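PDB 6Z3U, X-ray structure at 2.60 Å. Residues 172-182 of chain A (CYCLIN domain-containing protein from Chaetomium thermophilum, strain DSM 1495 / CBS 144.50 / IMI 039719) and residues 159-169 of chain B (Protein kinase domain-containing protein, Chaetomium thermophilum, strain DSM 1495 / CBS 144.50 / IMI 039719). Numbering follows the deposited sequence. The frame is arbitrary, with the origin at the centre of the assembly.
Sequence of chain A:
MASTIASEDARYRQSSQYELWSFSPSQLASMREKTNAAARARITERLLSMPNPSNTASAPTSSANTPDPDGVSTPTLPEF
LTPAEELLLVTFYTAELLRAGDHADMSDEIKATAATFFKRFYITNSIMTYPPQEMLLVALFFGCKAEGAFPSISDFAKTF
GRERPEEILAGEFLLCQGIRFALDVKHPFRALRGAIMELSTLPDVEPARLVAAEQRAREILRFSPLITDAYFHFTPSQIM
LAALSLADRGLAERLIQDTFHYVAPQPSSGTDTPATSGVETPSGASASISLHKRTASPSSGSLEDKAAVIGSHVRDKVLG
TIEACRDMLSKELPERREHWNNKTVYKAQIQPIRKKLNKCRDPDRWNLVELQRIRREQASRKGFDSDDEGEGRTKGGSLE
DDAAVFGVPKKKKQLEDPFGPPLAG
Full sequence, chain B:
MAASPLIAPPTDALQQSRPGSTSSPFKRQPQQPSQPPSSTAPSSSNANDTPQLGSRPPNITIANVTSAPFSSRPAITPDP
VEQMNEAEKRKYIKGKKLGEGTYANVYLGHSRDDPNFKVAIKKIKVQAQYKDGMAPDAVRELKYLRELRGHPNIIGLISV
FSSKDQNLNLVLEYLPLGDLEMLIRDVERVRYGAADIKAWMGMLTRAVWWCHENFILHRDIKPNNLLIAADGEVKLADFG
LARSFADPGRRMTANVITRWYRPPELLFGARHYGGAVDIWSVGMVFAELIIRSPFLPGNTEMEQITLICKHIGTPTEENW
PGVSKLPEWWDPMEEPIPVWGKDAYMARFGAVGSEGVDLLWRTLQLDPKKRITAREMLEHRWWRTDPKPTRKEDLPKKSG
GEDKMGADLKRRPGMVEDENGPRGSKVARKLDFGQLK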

# COMPACT_ATOMS: atom_id res chain seq x y z
N GLU A 172 7.35 -14.02 -10.51
CA GLU A 172 6.91 -12.77 -9.90
C GLU A 172 5.61 -12.27 -10.53
O GLU A 172 4.61 -12.07 -9.83
CB GLU A 172 8.01 -11.70 -10.03
CG GLU A 172 7.73 -10.46 -9.19
CD GLU A 172 8.73 -9.34 -9.44
OE1 GLU A 172 9.02 -8.58 -8.48
OE2 GLU A 172 9.22 -9.21 -10.58
N PHE A 173 5.61 -12.07 -11.85
CA PHE A 173 4.40 -11.57 -12.50
C PHE A 173 3.28 -12.59 -12.42
O PHE A 173 2.10 -12.22 -12.30
CB PHE A 173 4.69 -11.22 -13.96
CG PHE A 173 3.60 -10.43 -14.62
CD1 PHE A 173 3.23 -9.19 -14.12
CD2 PHE A 173 2.94 -10.93 -15.73
CE1 PHE A 173 2.22 -8.46 -14.73
CE2 PHE A 173 1.93 -10.21 -16.34
CZ PHE A 173 1.57 -8.97 -15.83
N LEU A 174 3.61 -13.88 -12.49
CA LEU A 174 2.60 -14.92 -12.33
C LEU A 174 1.90 -14.78 -10.98
O LEU A 174 0.67 -14.82 -10.90
CB LEU A 174 3.24 -16.29 -12.47
CG LEU A 174 2.29 -17.49 -12.47
CD1 LEU A 174 1.39 -17.47 -13.70
CD2 LEU A 174 3.07 -18.79 -12.38
N LEU A 175 2.67 -14.59 -9.91
CA LEU A 175 2.08 -14.38 -8.59
C LEU A 175 1.19 -13.15 -8.58
O LEU A 175 0.10 -13.16 -7.99
CB LEU A 175 3.18 -14.26 -7.54
CG LEU A 175 2.73 -13.90 -6.12
CD1 LEU A 175 1.94 -15.04 -5.50
CD2 LEU A 175 3.93 -13.54 -5.26
N CYS A 176 1.63 -12.07 -9.24
CA CYS A 176 0.84 -10.84 -9.23
C CYS A 176 -0.55 -11.08 -9.80
O CYS A 176 -1.54 -10.61 -9.24
CB CYS A 176 1.58 -9.76 -10.03
SG CYS A 176 1.00 -8.08 -9.71
N GLN A 177 -0.64 -11.83 -10.90
CA GLN A 177 -1.95 -12.17 -11.44
C GLN A 177 -2.73 -13.06 -10.49
O GLN A 177 -3.94 -12.88 -10.31
CB GLN A 177 -1.79 -12.87 -12.80
CG GLN A 177 -1.00 -12.10 -13.84
CD GLN A 177 -0.76 -12.91 -15.11
OE1 GLN A 177 -1.58 -12.87 -16.03
NE2 GLN A 177 0.40 -13.54 -15.21
N GLY A 178 -2.06 -14.03 -9.86
CA GLY A 178 -2.76 -14.96 -9.00
C GLY A 178 -3.48 -14.28 -7.85
O GLY A 178 -4.61 -14.62 -7.52
N ILE A 179 -2.83 -13.28 -7.23
CA ILE A 179 -3.41 -12.56 -6.11
C ILE A 179 -4.32 -11.46 -6.64
O ILE A 179 -4.82 -10.62 -5.87
CB ILE A 179 -2.33 -11.99 -5.18
CG1 ILE A 179 -1.45 -10.97 -5.92
CG2 ILE A 179 -1.47 -13.11 -4.62
CD1 ILE A 179 -0.46 -10.26 -5.02
N ARG A 180 -4.54 -11.44 -7.95
CA ARG A 180 -5.50 -10.53 -8.57
C ARG A 180 -5.10 -9.07 -8.36
O ARG A 180 -5.94 -8.19 -8.21
CB ARG A 180 -6.91 -10.78 -8.05
CG ARG A 180 -7.48 -12.14 -8.44
CD ARG A 180 -8.98 -12.19 -8.25
NE ARG A 180 -9.67 -11.30 -9.18
CZ ARG A 180 -10.97 -11.03 -9.13
NH1 ARG A 180 -11.51 -10.20 -10.02
NH2 ARG A 180 -11.73 -11.57 -8.19
N PHE A 181 -3.79 -8.81 -8.37
CA PHE A 181 -3.25 -7.46 -8.33
C PHE A 181 -3.62 -6.72 -7.05
O PHE A 181 -3.55 -5.48 -7.00
CB PHE A 181 -3.73 -6.65 -9.55
CG PHE A 181 -3.47 -7.33 -10.86
CD1 PHE A 181 -2.24 -7.20 -11.49
CD2 PHE A 181 -4.45 -8.11 -11.47
CE1 PHE A 181 -2.00 -7.82 -12.70
CE2 PHE A 181 -4.20 -8.73 -12.67
CZ PHE A 181 -2.98 -8.59 -13.29
N ALA A 182 -4.01 -7.44 -6.01
CA ALA A 182 -4.35 -6.84 -4.72
C ALA A 182 -3.11 -6.92 -3.83
O ALA A 182 -2.79 -7.98 -3.29
CB ALA A 182 -5.54 -7.56 -4.08
N SER B 159 -9.59 -0.22 -13.21
CA SER B 159 -9.42 -1.66 -13.32
C SER B 159 -7.96 -1.96 -13.60
O SER B 159 -7.17 -1.08 -13.95
CB SER B 159 -10.32 -2.23 -14.42
OG SER B 159 -10.07 -3.60 -14.63
N VAL B 160 -7.60 -3.24 -13.44
CA VAL B 160 -6.26 -3.74 -13.73
C VAL B 160 -6.40 -5.10 -14.39
O VAL B 160 -7.18 -5.94 -13.94
CB VAL B 160 -5.40 -3.85 -12.45
CG1 VAL B 160 -4.01 -4.38 -12.79
CG2 VAL B 160 -5.30 -2.51 -11.76
N PHE B 161 -5.64 -5.31 -15.46
CA PHE B 161 -5.63 -6.60 -16.13
C PHE B 161 -4.25 -6.82 -16.75
O PHE B 161 -3.51 -5.87 -17.02
CB PHE B 161 -6.71 -6.69 -17.21
CG PHE B 161 -6.56 -5.68 -18.32
CD1 PHE B 161 -5.73 -5.94 -19.40
CD2 PHE B 161 -7.24 -4.48 -18.28
CE1 PHE B 161 -5.58 -5.01 -20.42
CE2 PHE B 161 -7.10 -3.55 -19.29
CZ PHE B 161 -6.27 -3.82 -20.36
N SER B 162 -3.93 -8.09 -16.98
CA SER B 162 -2.66 -8.47 -17.57
C SER B 162 -2.83 -8.69 -19.07
O SER B 162 -3.86 -9.20 -19.52
CB SER B 162 -2.11 -9.74 -16.91
OG SER B 162 -3.02 -10.81 -17.06
N SER B 163 -1.82 -8.29 -19.84
CA SER B 163 -1.88 -8.35 -21.29
C SER B 163 -1.41 -9.71 -21.80
O SER B 163 -0.83 -10.51 -21.06
CB SER B 163 -1.02 -7.23 -21.88
OG SER B 163 -0.99 -7.30 -23.30
N LYS B 164 -1.68 -9.97 -23.08
CA LYS B 164 -1.24 -11.22 -23.69
C LYS B 164 0.28 -11.35 -23.66
O LYS B 164 0.81 -12.46 -23.52
CB LYS B 164 -1.77 -11.33 -25.12
CG LYS B 164 -1.12 -10.40 -26.16
CD LYS B 164 -1.59 -8.96 -26.03
CE LYS B 164 -1.00 -8.08 -27.13
NZ LYS B 164 -1.48 -6.67 -27.03
N ASP B 165 1.00 -10.23 -23.78
CA ASP B 165 2.46 -10.22 -23.76
C ASP B 165 3.02 -10.12 -22.34
O ASP B 165 4.15 -9.65 -22.17
CB ASP B 165 2.99 -9.08 -24.63
CG ASP B 165 2.60 -7.71 -24.11
OD1 ASP B 165 1.45 -7.56 -23.63
OD2 ASP B 165 3.43 -6.78 -24.18
N GLN B 166 2.25 -10.53 -21.34
CA GLN B 166 2.69 -10.52 -19.95
C GLN B 166 3.09 -9.12 -19.49
O GLN B 166 4.05 -8.94 -18.74
CB GLN B 166 3.84 -11.51 -19.74
CG GLN B 166 3.50 -12.93 -20.16
CD GLN B 166 2.27 -13.48 -19.45
OE1 GLN B 166 2.22 -13.53 -18.22
NE2 GLN B 166 1.27 -13.88 -20.23
N ASN B 167 2.34 -8.12 -19.95
CA ASN B 167 2.53 -6.74 -19.53
C ASN B 167 1.38 -6.32 -18.63
O ASN B 167 0.29 -6.89 -18.65
CB ASN B 167 2.62 -5.81 -20.74
CG ASN B 167 4.05 -5.63 -21.23
OD1 ASN B 167 4.95 -6.37 -20.84
ND2 ASN B 167 4.26 -4.63 -22.07
N LEU B 168 1.65 -5.30 -17.82
CA LEU B 168 0.68 -4.79 -16.85
C LEU B 168 -0.06 -3.60 -17.44
O LEU B 168 0.55 -2.71 -18.04
CB LEU B 168 1.38 -4.39 -15.56
CG LEU B 168 0.48 -3.99 -14.40
CD1 LEU B 168 -0.41 -5.15 -13.99
CD2 LEU B 168 1.31 -3.50 -13.22
N ASN B 169 -1.38 -3.59 -17.27
CA ASN B 169 -2.23 -2.54 -17.82
C ASN B 169 -3.06 -1.92 -16.70
O ASN B 169 -3.66 -2.64 -15.90
CB ASN B 169 -3.15 -3.08 -18.92
CG ASN B 169 -2.39 -3.68 -20.08
OD1 ASN B 169 -2.05 -4.86 -20.07
ND2 ASN B 169 -2.11 -2.86 -21.09

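The apolar centre of the contact is the ring of Phe A181. Its CA-to-CB bond points toward chain B, and with chi1 at -53° (m) the ring reaches Val B160, whose CA lies 7.2 Å from the CA of Phe A181. CG1 of Val B160 sits 3.7 Å from the ring centroid, only 20° off the ring normal, so the methyl rests over the face and the pair qualifies as a CH-pi interaction; the closest atoms are Phe A181 CG and Val B160 CG1, at 3.6 Å. Leu B168 also packs on this ring, its CD1 lying 3.4 Å from Phe A181 CE1. The CA-to-CB bond of Leu B168 runs sideways, but its t, p rotamer brings the end of the side chain nearer to chain A. The tip of the ring reaches the strand backbone, with Phe A181 CZ 3.8 Å from Ser B162 N.

Phe A181 lies in the turn that follows the helix. Ile A179 is the first residue to leave helical phi/psi, and a type I' turn spans Ile A179 to Ala A182, with Arg A180 and Phe A181 both at positive phi (62° and 63°). Phe A181 N donates to Cys A176 O at 3.0 Å, tying the turn back to the helix.

Phe A173, eight residues before Phe A181 and within the helix, supplies the second aromatic surface. Its t rotamer (chi1 -168°) carries the ring to the hairpin loop, where the carbonyl of Gln B166 lies over one face, O to Phe A173 CE2 at 3.4 Å. Leu B168 lies against both rings: its CB and CD1 are 4.2 and 4.3 Å from Phe A173 CE1, and the same CD1 is 3.4 Å from Phe A181 CE1. Gln B166 ends the type I turn that begins at Ser B163, closed by Gln B166 N donating to Ser B163 O at 3.1 Å, and has positive phi (58°). The loop is further braced by Ser B163 N donating to Asn B167 O, at 2.8 Å.

The polar edge centres on Gln A177. Its CA-to-CB bond points sideways, yet the end of the side chain comes nearer to chain B, and Ser B162 OG donates to Gln A177 OE1 at 2.7 Å. This is the only hydrogen bond between the stretches. Gln A177 NE2 also approaches Gln B166 OE1, at 3.5 Å, but this is a proximity and not a hydrogen bond. With 387 Å² buried in total and the largest shares on the two phenylalanines, the contact is chiefly one of packing, with a single polar link.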